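Local structure of carboxypeptidase A inhibitor (Ascaris suum, 3FJU) at residues B[37-42]-B[48-53]. The protein inhibits metallocarboxypeptidases such as carboxypeptidase A and is a small, secreted, disulfide-rich protein of the I44 inhibitor family. Numbering follows the deposited sequence.
Sequences FTIPCK and QVWAHE
I39 and W50 meet through side chains sent from opposite directions: CG1 of I39 sits between the backbone N and the carbonyl carbon (chi1 64°) and continues extended to CD1, while the indole of W50 leaves its backbone anti to the carbonyl carbon (chi1 -65°). The contact joins two parts of the irregular loop that links helix 26-36 to the antiparallel hairpin of strands 55-57 and 60-62, in a small disulfide-rich fold. Backbones stay well apart, with the CA atoms of I39 and V49 10.9 Å from each other, and the gap is bridged by side chains without any hydrogen bond across it. The six-membered end of the indole does the touching. I39 CG1 lies at the ring edge, in plane, 3.8 Å from W50 CH2, whereas CD1 approaches the ring obliquely. One face of the indole takes CG2 of its neighbour V49, 3.5 Å above the plane and offset toward the rim; K54 adds a cation-pi contact. Both I39 and W50 also rest on C61 of strand 60-62, and I39 reaches V17 of strand 15-17. The T38 hydroxyl is hydrogen-bonded to C61 O and merely skirts the indole, OG1 standing 4.2 Å from W50 CH2. The closest approach is apolar, I39 CD1 to W50 CH2 at 3.6 Å.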
# COMPACT_ATOMS: atom_id res chain seq x y z
N PHE B 37 -5.60 -16.62 -7.48
CA PHE B 37 -5.52 -17.72 -6.49
C PHE B 37 -6.73 -17.76 -5.56
O PHE B 37 -6.61 -17.87 -4.33
CB PHE B 37 -4.19 -17.69 -5.73
CG PHE B 37 -3.01 -17.96 -6.62
CD1 PHE B 37 -2.50 -16.96 -7.44
CD2 PHE B 37 -2.43 -19.23 -6.67
CE1 PHE B 37 -1.44 -17.21 -8.31
CE2 PHE B 37 -1.34 -19.49 -7.50
CZ PHE B 37 -0.85 -18.46 -8.33
N THR B 38 -7.90 -17.68 -6.18
CA THR B 38 -9.14 -17.63 -5.45
C THR B 38 -10.27 -18.29 -6.25
O THR B 38 -10.02 -18.95 -7.26
CB THR B 38 -9.49 -16.18 -5.11
OG1 THR B 38 -10.52 -16.14 -4.12
CG2 THR B 38 -9.89 -15.38 -6.36
N ILE B 39 -11.50 -18.09 -5.78
CA ILE B 39 -12.68 -18.74 -6.36
C ILE B 39 -13.62 -17.72 -6.97
O ILE B 39 -13.55 -16.53 -6.63
CB ILE B 39 -13.45 -19.58 -5.29
CG1 ILE B 39 -14.01 -18.66 -4.18
CG2 ILE B 39 -12.53 -20.71 -4.75
CD1 ILE B 39 -14.76 -19.39 -3.02
N PRO B 40 -14.49 -18.16 -7.90
CA PRO B 40 -15.47 -17.26 -8.48
C PRO B 40 -16.59 -16.90 -7.52
O PRO B 40 -16.84 -17.60 -6.53
CB PRO B 40 -16.07 -18.08 -9.63
CG PRO B 40 -15.18 -19.21 -9.83
CD PRO B 40 -14.57 -19.50 -8.50
N CYS B 41 -17.31 -15.84 -7.87
CA CYS B 41 -18.46 -15.40 -7.11
C CYS B 41 -19.37 -14.60 -8.03
O CYS B 41 -18.94 -14.09 -9.08
CB CYS B 41 -18.01 -14.52 -5.94
SG CYS B 41 -16.87 -13.19 -6.45
N LYS B 42 -20.62 -14.47 -7.61
CA LYS B 42 -21.60 -13.62 -8.28
C LYS B 42 -21.87 -12.36 -7.48
O LYS B 42 -22.18 -11.31 -8.06
CB LYS B 42 -22.90 -14.40 -8.51
CG LYS B 42 -22.74 -15.68 -9.30
CD LYS B 42 -22.35 -15.44 -10.74
CE LYS B 42 -22.90 -16.55 -11.64
NZ LYS B 42 -22.02 -16.74 -12.81
N GLN B 48 -18.17 -15.35 1.75
CA GLN B 48 -18.28 -15.29 3.22
C GLN B 48 -17.50 -16.38 3.98
O GLN B 48 -17.43 -16.34 5.22
CB GLN B 48 -19.77 -15.32 3.63
CG GLN B 48 -20.44 -16.69 3.41
CD GLN B 48 -21.91 -16.73 3.82
OE1 GLN B 48 -22.25 -16.55 4.99
NE2 GLN B 48 -22.79 -16.99 2.85
N VAL B 49 -16.90 -17.34 3.27
CA VAL B 49 -16.28 -18.49 3.96
C VAL B 49 -15.04 -18.09 4.72
O VAL B 49 -14.57 -18.85 5.57
CB VAL B 49 -15.97 -19.69 3.03
CG1 VAL B 49 -17.25 -20.44 2.70
CG2 VAL B 49 -15.25 -19.24 1.78
N TRP B 50 -14.48 -16.93 4.40
CA TRP B 50 -13.32 -16.44 5.14
C TRP B 50 -13.78 -15.55 6.29
O TRP B 50 -14.53 -14.58 6.08
CB TRP B 50 -12.37 -15.65 4.23
CG TRP B 50 -11.73 -16.48 3.16
CD1 TRP B 50 -10.53 -17.12 3.23
CD2 TRP B 50 -12.23 -16.71 1.84
NE1 TRP B 50 -10.25 -17.76 2.05
CE2 TRP B 50 -11.28 -17.53 1.17
CE3 TRP B 50 -13.39 -16.32 1.15
CZ2 TRP B 50 -11.46 -17.96 -0.15
CZ3 TRP B 50 -13.56 -16.74 -0.16
CH2 TRP B 50 -12.60 -17.56 -0.79
N ALA B 51 -13.32 -15.87 7.49
CA ALA B 51 -13.54 -15.00 8.64
C ALA B 51 -12.97 -13.59 8.39
O ALA B 51 -13.55 -12.58 8.81
CB ALA B 51 -12.90 -15.59 9.84
N HIS B 52 -11.85 -13.52 7.68
CA HIS B 52 -11.30 -12.21 7.33
C HIS B 52 -11.97 -11.78 6.04
O HIS B 52 -11.74 -12.38 4.99
CB HIS B 52 -9.79 -12.30 7.21
CG HIS B 52 -9.15 -12.63 8.51
ND1 HIS B 52 -9.08 -11.73 9.54
CD2 HIS B 52 -8.64 -13.79 8.99
CE1 HIS B 52 -8.51 -12.30 10.59
NE2 HIS B 52 -8.23 -13.55 10.28
N GLU B 53 -12.84 -10.79 6.16
CA GLU B 53 -13.70 -10.31 5.07
C GLU B 53 -13.02 -10.24 3.71
O GLU B 53 -12.01 -9.58 3.55
CB GLU B 53 -14.29 -8.94 5.44
CG GLU B 53 -15.30 -8.36 4.43
CD GLU B 53 -15.60 -6.87 4.67
OE1 GLU B 53 -15.22 -6.30 5.73
OE2 GLU B 53 -16.24 -6.25 3.77